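Local atomic coordinates of beta-galactosidase/beta-glucuronidase (Faecalibacterium prausnitzii L2-6, PDB entry 6MVF), a protein that probably hydrolyses terminal beta-glucuronide or related beta-galactoside linkages as a family 2 glycoside hydrolase, and binds flavin mononucleotide. Residues Met146-Ser150 / Ala151-Phe155; Gln322-Glu326 / Leu327-Thr331; Glu399-Ile402 / Gly403-Gln407; Val600-Gln604 / Asp605-Leu609. All coordinates share one frame; numbering follows the deposited sequence.

Contact 1. Residues Met146-Ser150 / Ala151-Phe155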
loop_
_atom_site.group_PDB
_atom_site.type_symbol
_atom_site.label_atom_id
_atom_site.label_comp_id
_atom_site.label_asym_id
_atom_site.label_seq_id
_atom_site.Cartn_x
_atom_site.Cartn_y
_atom_site.Cartn_z
ATOM N N MET A 146 -17.028 -25.938 33.609
ATOM C CA MET A 146 -16.804 -25.386 32.277
ATOM C C MET A 146 -18.096 -25.202 31.493
ATOM O O MET A 146 -18.963 -26.076 31.480
ATOM C CB MET A 146 -15.865 -26.294 31.483
ATOM C CG MET A 146 -15.545 -25.785 30.085
ATOM S SD MET A 146 -14.720 -24.170 30.106
ATOM C CE MET A 146 -13.230 -24.589 31.025
ATOM N N TYR A 147 -18.216 -24.050 30.834
ATOM C CA TYR A 147 -19.095 -23.856 29.689
ATOM C C TYR A 147 -18.274 -23.331 28.523
ATOM O O TYR A 147 -17.340 -22.547 28.737
ATOM C CB TYR A 147 -20.202 -22.859 29.974
ATOM C CG TYR A 147 -21.187 -23.282 31.020
ATOM C CD1 TYR A 147 -22.354 -23.926 30.656
ATOM C CD2 TYR A 147 -20.969 -23.001 32.368
ATOM C CE1 TYR A 147 -23.276 -24.299 31.589
ATOM C CE2 TYR A 147 -21.890 -23.360 33.316
ATOM C CZ TYR A 147 -23.054 -24.014 32.917
ATOM O OH TYR A 147 -24.008 -24.394 33.831
ATOM N N PRO A 148 -18.593 -23.725 27.280
ATOM C CA PRO A 148 -19.631 -24.687 26.863
ATOM C C PRO A 148 -19.271 -26.139 27.166
ATOM O O PRO A 148 -18.090 -26.464 27.276
ATOM C CB PRO A 148 -19.720 -24.485 25.341
ATOM C CG PRO A 148 -18.351 -23.999 24.944
ATOM C CD PRO A 148 -17.865 -23.160 26.126
ATOM N N ALA A 149 -20.275 -27.002 27.299
ATOM C CA ALA A 149 -20.002 -28.409 27.551
ATOM C C ALA A 149 -20.841 -29.294 26.643
ATOM O O ALA A 149 -20.376 -30.346 26.194
ATOM C CB ALA A 149 -20.251 -28.747 29.018
ATOM N N SER A 150 -22.065 -28.866 26.350
ATOM C CA SER A 150 -22.971 -29.610 25.484
ATOM C C SER A 150 -23.521 -28.654 24.429
ATOM O O SER A 150 -24.350 -27.793 24.739
ATOM C CB SER A 150 -24.100 -30.250 26.293
ATOM O OG SER A 150 -24.921 -31.043 25.450
ATOM N N ALA A 151 -23.067 -28.802 23.188
ATOM C CA ALA A 151 -23.498 -27.887 22.142
ATOM C C ALA A 151 -23.228 -28.495 20.773
ATOM O O ALA A 151 -22.415 -29.409 20.622
ATOM C CB ALA A 151 -22.806 -26.526 22.270
ATOM N N ASP A 152 -23.932 -27.965 19.778
ATOM C CA ASP A 152 -23.802 -28.396 18.387
ATOM C C ASP A 152 -22.764 -27.532 17.677
ATOM O O ASP A 152 -23.079 -26.774 16.764
ATOM C CB ASP A 152 -25.158 -28.319 17.687
ATOM C CG ASP A 152 -25.117 -28.813 16.233
ATOM O OD1 ASP A 152 -24.464 -29.837 15.971
ATOM O OD2 ASP A 152 -25.767 -28.201 15.357
ATOM N N PHE A 153 -21.522 -27.621 18.146
ATOM C CA PHE A 153 -20.396 -26.969 17.486
ATOM C C PHE A 153 -19.123 -27.368 18.203
ATOM O O PHE A 153 -19.127 -27.636 19.411
ATOM C CB PHE A 153 -20.519 -25.422 17.416
ATOM C CG PHE A 153 -20.349 -24.702 18.737
ATOM C CD1 PHE A 153 -21.428 -24.514 19.589
ATOM C CD2 PHE A 153 -19.121 -24.165 19.102
ATOM C CE1 PHE A 153 -21.285 -23.828 20.805
ATOM C CE2 PHE A 153 -18.965 -23.479 20.316
ATOM C CZ PHE A 153 -20.051 -23.318 21.172
ATOM N N THR A 154 -18.042 -27.404 17.432
ATOM C CA THR A 154 -16.744 -27.855 17.915
ATOM C C THR A 154 -16.095 -26.841 18.867
ATOM O O THR A 154 -16.130 -25.627 18.642
ATOM C CB THR A 154 -15.848 -28.124 16.705
ATOM O OG1 THR A 154 -16.510 -29.054 15.845
ATOM C CG2 THR A 154 -14.500 -28.690 17.121
ATOM N N PHE A 155 -15.499 -27.361 19.943
ATOM C CA PHE A 155 -14.741 -26.562 20.906
ATOM C C PHE A 155 -13.276 -26.592 20.497
ATOM O O PHE A 155 -12.450 -27.294 21.083
ATOM C CB PHE A 155 -14.890 -27.099 22.327
ATOM C CG PHE A 155 -16.299 -27.313 22.767
ATOM C CD1 PHE A 155 -17.364 -26.686 22.127
ATOM C CD2 PHE A 155 -16.561 -28.139 23.835
ATOM C CE1 PHE A 155 -18.665 -26.900 22.545
ATOM C CE2 PHE A 155 -17.845 -28.354 24.250
ATOM C CZ PHE A 155 -18.902 -27.736 23.612
#
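A loop of the family 2 sugar-binding domain, running between strands 131-139 and 163-168, bends back here so that the ring of Pro-148 settles on one face of Phe-155. The evidence is a CH-pi geometry: Pro-148 CG stands 4.0 Å from the centroid of the Phe-155 ring, on a line 19° off the ring normal and displaced toward the rim. Pro-148 CB adds a second touch, 3.8 Å from Phe-155 CZ. The two side chains run past one another in opposite senses, and the peptide bond preceding Pro-148 is cis. In Phe-155 the ring is carried beside the backbone N, with CG anti to the carbonyl carbon (chi1 -51°), which turns it back toward the proline. Backbone of the outgoing limb meets the ring edge: Ala-149 O lies 3.8 Å from Phe-155 CE2, near the ring plane. Phe-153 joins from another direction: its CZ comes obliquely to within 4.2 Å of Pro-148 CG, and one of its faces receives Phe-155 CE1. No hydrogen bond links the two halves of the bend. Replacing Phe-155 by an alanine would probably leave Pro-148 CB and CG without their aromatic partner and open a gap beside the Phe-153 ring. Beyond the bend, Phe-153 meets the rings of His-302 and Tyr-337, while the carboxylate of Asp-152 forms a salt bridge with Arg-543. A proline-aromatic bend reaching residues just past barrel strands 292-300 and 331-334 is consistent with a sugar-binding-domain loop packed against the C-terminal face of a family 2 TIM barrel.

Contact 2. Residues Gln322-Glu326 / Leu327-Thr331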
loop_
_atom_site.group_PDB
_atom_site.type_symbol
_atom_site.label_atom_id
_atom_site.label_comp_id
_atom_site.label_asym_id
_atom_site.label_seq_id
_atom_site.Cartn_x
_atom_site.Cartn_y
_atom_site.Cartn_z
ATOM N N GLN A 322 -18.695 -8.304 5.352
ATOM C CA GLN A 322 -19.064 -7.762 4.048
ATOM C C GLN A 322 -20.039 -8.672 3.311
ATOM O O GLN A 322 -20.983 -8.189 2.674
ATOM C CB GLN A 322 -17.810 -7.505 3.212
ATOM C CG GLN A 322 -17.323 -6.071 3.337
ATOM C CD GLN A 322 -15.818 -5.938 3.600
ATOM O OE1 GLN A 322 -15.009 -6.757 3.128
ATOM N NE2 GLN A 322 -15.432 -4.893 4.360
ATOM N N ILE A 323 -19.837 -9.985 3.377
ATOM C CA ILE A 323 -20.804 -10.881 2.751
ATOM C C ILE A 323 -22.186 -10.692 3.371
ATOM O O ILE A 323 -23.199 -10.593 2.658
ATOM C CB ILE A 323 -20.325 -12.337 2.843
ATOM C CG1 ILE A 323 -19.128 -12.532 1.917
ATOM C CG2 ILE A 323 -21.451 -13.266 2.458
ATOM C CD1 ILE A 323 -18.325 -13.810 2.165
ATOM N N ILE A 324 -22.243 -10.566 4.701
ATOM C CA ILE A 324 -23.536 -10.384 5.353
ATOM C C ILE A 324 -24.142 -9.026 5.004
ATOM O O ILE A 324 -25.368 -8.914 4.850
ATOM C CB ILE A 324 -23.390 -10.595 6.867
ATOM C CG1 ILE A 324 -22.978 -12.051 7.136
ATOM C CG2 ILE A 324 -24.699 -10.250 7.588
ATOM C CD1 ILE A 324 -22.291 -12.253 8.461
ATOM N N LYS A 325 -23.306 -7.985 4.839
ATOM C CA LYS A 325 -23.793 -6.685 4.380
ATOM C C LYS A 325 -24.397 -6.764 2.981
ATOM O O LYS A 325 -25.468 -6.198 2.732
ATOM C CB LYS A 325 -22.670 -5.646 4.407
ATOM C CG LYS A 325 -23.157 -4.205 4.187
ATOM C CD LYS A 325 -23.782 -3.680 5.474
ATOM C CE LYS A 325 -24.372 -2.319 5.306
ATOM N NZ LYS A 325 -25.109 -1.945 6.519
ATOM N N GLU A 326 -23.727 -7.450 2.048
ATOM C CA GLU A 326 -24.267 -7.584 0.693
ATOM C C GLU A 326 -25.609 -8.304 0.686
ATOM O O GLU A 326 -26.436 -8.087 -0.211
ATOM C CB GLU A 326 -23.281 -8.349 -0.196
ATOM C CG GLU A 326 -21.974 -7.629 -0.483
ATOM C CD GLU A 326 -20.854 -8.576 -0.947
ATOM O OE1 GLU A 326 -19.680 -8.106 -1.069
ATOM O OE2 GLU A 326 -21.152 -9.781 -1.184
ATOM N N LEU A 327 -25.809 -9.205 1.652
ATOM C CA LEU A 327 -27.067 -9.916 1.802
ATOM C C LEU A 327 -28.219 -8.963 2.106
ATOM O O LEU A 327 -29.366 -9.231 1.727
ATOM C CB LEU A 327 -26.916 -10.964 2.910
ATOM C CG LEU A 327 -28.139 -11.817 3.225
ATOM C CD1 LEU A 327 -28.507 -12.683 2.024
ATOM C CD2 LEU A 327 -27.897 -12.648 4.460
ATOM N N GLY A 328 -27.942 -7.847 2.766
ATOM C CA GLY A 328 -28.990 -6.940 3.179
ATOM C C GLY A 328 -29.470 -7.156 4.596
ATOM O O GLY A 328 -30.496 -6.589 4.972
ATOM N N ALA A 329 -28.774 -7.977 5.378
ATOM C CA ALA A 329 -29.060 -8.133 6.794
ATOM C C ALA A 329 -28.710 -6.866 7.578
ATOM O O ALA A 329 -27.695 -6.211 7.323
ATOM C CB ALA A 329 -28.267 -9.327 7.339
ATOM N N ASN A 330 -29.539 -6.527 8.560
ATOM C CA ASN A 330 -29.237 -5.400 9.437
ATOM C C ASN A 330 -28.958 -5.827 10.867
ATOM O O ASN A 330 -28.698 -4.970 11.715
ATOM C CB ASN A 330 -30.376 -4.383 9.433
ATOM C CG ASN A 330 -31.686 -4.974 9.912
ATOM O OD1 ASN A 330 -31.749 -6.142 10.312
ATOM N ND2 ASN A 330 -32.738 -4.164 9.900
ATOM N N THR A 331 -29.014 -7.123 11.165
ATOM C CA THR A 331 -28.724 -7.609 12.504
ATOM C C THR A 331 -27.904 -8.881 12.395
ATOM O O THR A 331 -28.055 -9.661 11.447
ATOM C CB THR A 331 -30.031 -7.843 13.318
ATOM O OG1 THR A 331 -29.718 -8.282 14.642
ATOM C CG2 THR A 331 -30.952 -8.848 12.644
#
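Ile-324 and Ala-329 meet across the C-terminal end of helix 314-327, and the isoleucine can be traced atom by atom. Its CB remains 5.1 Å from Ala-329 CB, too far to touch. The CG2 branch makes the contact: lying anti to the backbone N (chi1 of CG1 is -64°), it comes within 3.7 Å of Ala-329 CB. The other branch, CG1 and then CD1, leads away from the alanine, and the side chain as a whole also packs on Val-299 of a barrel strand and on Met-535. Backbone bonds hold this pair in place. Leu-327 N donates to Ile-323 O at 3.1 Å, closing the last ordinary helical turn. Gly-328 N then reaches Lys-325 O at 3.0 Å and has a weak second bond to Ile-324 O. The positive phi of Gly-328, 95°, would jam a CB against the preceding carbonyl oxygen, which accounts for a glycine. Leu-327 packs on helix 566-575, touching Phe-568, Tyr-571 and Trp-575. The ammonium of Lys-325 binds Leu-350 O and lies in cation-pi contact with Phe-352. Glycine at the turn, bonds back into the last turn and an apolar pair bridging helix and exit together mark a Schellman motif, used here to pass from helix 314-327 to strand 331-334 of the TIM barrel.

Contact 3. Residues Glu399-Ile402 / Gly403-Gln407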
loop_
_atom_site.group_PDB
_atom_site.type_symbol
_atom_site.label_atom_id
_atom_site.label_comp_id
_atom_site.label_asym_id
_atom_site.label_seq_id
_atom_site.Cartn_x
_atom_site.Cartn_y
_atom_site.Cartn_z
ATOM N N GLU A 399 -31.049 -22.115 24.912
ATOM C CA GLU A 399 -31.628 -23.461 24.981
ATOM C C GLU A 399 -31.269 -24.176 26.284
ATOM O O GLU A 399 -31.064 -25.391 26.305
ATOM C CB GLU A 399 -31.195 -24.300 23.776
ATOM C CG GLU A 399 -31.787 -23.852 22.472
ATOM C CD GLU A 399 -31.461 -24.811 21.337
ATOM O OE1 GLU A 399 -30.585 -25.685 21.544
ATOM O OE2 GLU A 399 -32.072 -24.697 20.242
ATOM N N ILE A 400 -31.209 -23.417 27.384
ATOM C CA ILE A 400 -30.724 -23.956 28.650
ATOM C C ILE A 400 -31.639 -25.053 29.230
ATOM O O ILE A 400 -31.211 -25.815 30.111
ATOM C CB ILE A 400 -30.504 -22.796 29.653
ATOM C CG1 ILE A 400 -29.501 -23.213 30.732
ATOM C CG2 ILE A 400 -31.823 -22.330 30.270
ATOM C CD1 ILE A 400 -28.250 -23.914 30.185
ATOM N N LEU A 401 -32.874 -25.185 28.740
ATOM C CA LEU A 401 -33.772 -26.224 29.247
ATOM C C LEU A 401 -33.583 -27.575 28.583
ATOM O O LEU A 401 -34.327 -28.503 28.909
ATOM C CB LEU A 401 -35.238 -25.829 29.074
ATOM C CG LEU A 401 -35.772 -24.605 29.803
ATOM C CD1 LEU A 401 -37.277 -24.578 29.675
ATOM C CD2 LEU A 401 -35.328 -24.596 31.235
ATOM N N ILE A 402 -32.652 -27.716 27.640
ATOM C CA ILE A 402 -32.449 -29.025 27.033
ATOM C C ILE A 402 -32.101 -30.050 28.103
ATOM O O ILE A 402 -32.542 -31.203 28.043
ATOM C CB ILE A 402 -31.378 -28.954 25.930
ATOM C CG1 ILE A 402 -32.007 -28.500 24.611
ATOM C CG2 ILE A 402 -30.696 -30.308 25.724
ATOM C CD1 ILE A 402 -30.970 -28.059 23.580
ATOM N N GLY A 403 -31.354 -29.630 29.126
ATOM C CA GLY A 403 -30.910 -30.465 30.226
ATOM C C GLY A 403 -31.856 -30.534 31.404
ATOM O O GLY A 403 -31.519 -31.144 32.429
ATOM N N GLY A 404 -33.032 -29.915 31.285
ATOM C CA GLY A 404 -34.040 -29.922 32.324
ATOM C C GLY A 404 -34.005 -28.703 33.221
ATOM O O GLY A 404 -32.923 -28.228 33.594
ATOM N N ILE A 405 -35.191 -28.193 33.583
ATOM C CA ILE A 405 -35.280 -27.027 34.456
ATOM C C ILE A 405 -34.988 -27.431 35.891
ATOM O O ILE A 405 -35.240 -28.562 36.321
ATOM C CB ILE A 405 -36.657 -26.345 34.347
ATOM C CG1 ILE A 405 -36.564 -24.906 34.827
ATOM C CG2 ILE A 405 -37.706 -27.073 35.175
ATOM C CD1 ILE A 405 -37.711 -24.058 34.335
ATOM N N SER A 406 -34.427 -26.495 36.635
ATOM C CA SER A 406 -34.296 -26.656 38.067
ATOM C C SER A 406 -34.425 -25.272 38.695
ATOM O O SER A 406 -34.411 -24.248 38.007
ATOM C CB SER A 406 -32.978 -27.364 38.426
ATOM O OG SER A 406 -31.854 -26.500 38.355
ATOM N N GLN A 407 -34.603 -25.253 40.013
ATOM C CA GLN A 407 -34.561 -23.991 40.738
ATOM C C GLN A 407 -33.187 -23.329 40.613
ATOM O O GLN A 407 -33.093 -22.114 40.411
ATOM C CB GLN A 407 -34.927 -24.231 42.205
ATOM C CG GLN A 407 -34.840 -23.015 43.106
ATOM C CD GLN A 407 -35.713 -21.888 42.625
ATOM O OE1 GLN A 407 -35.308 -20.731 42.626
ATOM N NE2 GLN A 407 -36.919 -22.219 42.201
HETATM O O HOH W 1 -30.288 -27.650 31.753
#
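Leu-401 and Ile-405 are brought side by side by their first torsions: Leu-401 holds CG beside its backbone N, anti to the carbonyl carbon (chi1 -63°), whereas Ile-405 sends CG1 anti to its own N (chi1 -159°). With the turn between them, these torsions leave the two side chains pointing the same way, and a single methyl, Leu-401 CD2, does the touching. It lies 3.8 Å from Ile-405 CB, and CG1 and CD1 of Ile-405 lie alongside the same methyl. Between them the backbone makes a type I beta turn over Ile-402 and Gly-403, closed by Gly-404 N donating to Leu-401 O at 3.1 Å. That bond is fairly straight, 159° at the hydrogen. The bond from Ile-402 N to Glu-399 O, 3.1 Å, closes a preceding turn. A water spans the inside of the bend, donating to Ile-400 O at 2.6 Å and, at 3.3 Å, to Gly-404 O. Gly-404 has a positive phi at which a CB would collide with the carbonyl oxygen before it. Past the bend, Ser-406 OG caps helix 407-423 by accepting from Leu-409 N, while Leu-401 and Ile-405 rest on Leu-409 and Val-410 of that helix. Since the polar links across the bend run between backbone atoms and one water, its shape probably depends on glycine-permitted torsions and carbonyl bonding, with the leucine-isoleucine pair adding an apolar patch near the surface.

Contact 4. Residues Val600-Gln604 / Asp605-Leu609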
loop_
_atom_site.group_PDB
_atom_site.type_symbol
_atom_site.label_atom_id
_atom_site.label_comp_id
_atom_site.label_asym_id
_atom_site.label_seq_id
_atom_site.Cartn_x
_atom_site.Cartn_y
_atom_site.Cartn_z
ATOM N N VAL A 600 -37.036 -17.640 -10.175
ATOM C CA VAL A 600 -36.235 -16.421 -10.129
ATOM C C VAL A 600 -36.560 -15.644 -8.855
ATOM O O VAL A 600 -37.729 -15.478 -8.483
ATOM C CB VAL A 600 -36.437 -15.532 -11.376
ATOM C CG1 VAL A 600 -35.566 -14.316 -11.275
ATOM C CG2 VAL A 600 -36.104 -16.287 -12.634
ATOM N N TYR A 601 -35.510 -15.175 -8.186
ATOM C CA TYR A 601 -35.607 -14.232 -7.081
ATOM C C TYR A 601 -35.151 -12.855 -7.550
ATOM O O TYR A 601 -34.147 -12.737 -8.259
ATOM C CB TYR A 601 -34.740 -14.683 -5.910
ATOM C CG TYR A 601 -35.036 -16.082 -5.452
ATOM C CD1 TYR A 601 -36.347 -16.508 -5.287
ATOM C CD2 TYR A 601 -34.013 -16.983 -5.191
ATOM C CE1 TYR A 601 -36.638 -17.779 -4.856
ATOM C CE2 TYR A 601 -34.294 -18.278 -4.767
ATOM C CZ TYR A 601 -35.616 -18.659 -4.601
ATOM O OH TYR A 601 -35.932 -19.926 -4.171
ATOM N N SER A 602 -35.891 -11.816 -7.161
ATOM C CA SER A 602 -35.533 -10.461 -7.556
ATOM C C SER A 602 -36.152 -9.459 -6.591
ATOM O O SER A 602 -37.248 -9.680 -6.073
ATOM C CB SER A 602 -35.987 -10.163 -8.987
ATOM O OG SER A 602 -35.531 -8.878 -9.351
ATOM N N ASN A 603 -35.439 -8.359 -6.350
ATOM C CA ASN A 603 -36.054 -7.230 -5.673
ATOM C C ASN A 603 -36.696 -6.250 -6.652
ATOM O O ASN A 603 -37.212 -5.214 -6.236
ATOM C CB ASN A 603 -35.053 -6.523 -4.734
ATOM C CG ASN A 603 -33.787 -6.090 -5.418
ATOM O OD1 ASN A 603 -33.714 -5.984 -6.649
ATOM N ND2 ASN A 603 -32.771 -5.819 -4.616
ATOM N N GLN A 604 -36.691 -6.563 -7.937
ATOM C CA GLN A 604 -37.594 -5.944 -8.885
ATOM C C GLN A 604 -38.919 -6.688 -8.861
ATOM O O GLN A 604 -39.015 -7.812 -8.362
ATOM C CB GLN A 604 -37.003 -5.985 -10.291
ATOM C CG GLN A 604 -35.540 -5.648 -10.327
ATOM C CD GLN A 604 -35.255 -4.196 -9.988
ATOM O OE1 GLN A 604 -35.061 -3.370 -10.876
ATOM N NE2 GLN A 604 -35.194 -3.887 -8.702
ATOM N N ASP A 605 -39.952 -6.059 -9.408
ATOM C CA ASP A 605 -41.267 -6.678 -9.364
ATOM C C ASP A 605 -41.692 -7.304 -10.686
ATOM O O ASP A 605 -42.722 -7.983 -10.729
ATOM C CB ASP A 605 -42.310 -5.657 -8.916
ATOM C CG ASP A 605 -42.038 -5.124 -7.530
ATOM O OD1 ASP A 605 -41.638 -5.936 -6.651
ATOM O OD2 ASP A 605 -42.216 -3.892 -7.333
ATOM N N THR A 606 -40.929 -7.124 -11.755
ATOM C CA THR A 606 -41.290 -7.703 -13.036
ATOM C C THR A 606 -40.072 -8.389 -13.620
ATOM O O THR A 606 -38.999 -7.786 -13.707
ATOM C CB THR A 606 -41.835 -6.659 -14.000
ATOM O OG1 THR A 606 -43.019 -6.074 -13.428
ATOM C CG2 THR A 606 -42.195 -7.318 -15.330
ATOM N N VAL A 607 -40.250 -9.659 -13.987
ATOM C CA VAL A 607 -39.200 -10.508 -14.518
ATOM C C VAL A 607 -39.720 -11.090 -15.818
ATOM O O VAL A 607 -40.862 -11.568 -15.880
ATOM C CB VAL A 607 -38.807 -11.627 -13.525
ATOM C CG1 VAL A 607 -37.978 -12.741 -14.217
ATOM C CG2 VAL A 607 -38.053 -11.049 -12.323
ATOM N N THR A 608 -38.899 -11.022 -16.862
ATOM C CA THR A 608 -39.156 -11.726 -18.111
ATOM C C THR A 608 -38.101 -12.802 -18.267
ATOM O O THR A 608 -36.911 -12.511 -18.163
ATOM C CB THR A 608 -39.139 -10.783 -19.317
ATOM O OG1 THR A 608 -40.330 -9.990 -19.318
ATOM C CG2 THR A 608 -39.091 -11.567 -20.607
ATOM N N LEU A 609 -38.541 -14.040 -18.504
ATOM C CA LEU A 609 -37.646 -15.175 -18.671
ATOM C C LEU A 609 -37.486 -15.527 -20.146
ATOM O O LEU A 609 -38.450 -15.501 -20.913
ATOM C CB LEU A 609 -38.161 -16.396 -17.906
ATOM C CG LEU A 609 -37.115 -17.514 -17.820
ATOM C CD1 LEU A 609 -35.799 -17.018 -17.138
ATOM C CD2 LEU A 609 -37.698 -18.729 -17.118
#
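Val-600 and Val-607 reach toward each other tip to tip, their CG1 methyls 4.1 Å apart. In both residues CG1 lies anti to the backbone N, with chi1 -179° in Val-600 and 165° in Val-607, which directs the corresponding branch of each residue at the other strand. The second methyl of Val-607 is engaged as well: its CG2 stands 4.0 Å from Ser-602 CB, giving the valine one partner on each of two residues that face the same way along strand 600-602. No hydrogen bond joins the two segments, and the strands belong to different sheets, 596-602 to a three-stranded one and 606-611 to a five-stranded one. The connection is therefore a beta arch, not a hairpin. Its bend starts with an ST turn, in which Gln-604 N donates to Ser-602 OG at 3.0 Å with an angle of 153° at the hydrogen. That hydroxyl is also bonded to Met-580 O. Nearby, Gln-604 folds at chi2 and brings NE2 into a weak bond with Asn-603 OD1, whose amide is held more firmly by the backbone of Asp-578 and Met-580. Phe-625, Val-581 and Ala-640 extend the apolar surroundings of the valine pair. The chemistry implies a division of labour: the methyl contacts are consistent with apolar packing between the two sheets, while the buried hydroxyl, gripped by a backbone N-H and a carbonyl, pays its polar cost and shapes the bend.

How the contacts relate
Along the chain the contacts come in series, 1 to 4, and none touches another. Contacts 2 and 3 share the TIM barrel domain, their centres about 33 Å apart: contact 2 leads from helix 314-327 into strand 331-334, contact 3 from strand 391-398 into helix 407-423, so they sample opposite ends of the barrel. Contact 1, in the sugar-binding domain, is close to contact 3, with centres about 15 Å and nearest atoms about 5 Å apart, consistent with that domain leaning on the barrel's C-terminal face. Contact 4, in the later beta sandwich, lies about 21 Å from contact 2 but about 43 Å and 46 Å from contacts 1 and 3, centre to centre, nearer the barrel's other end.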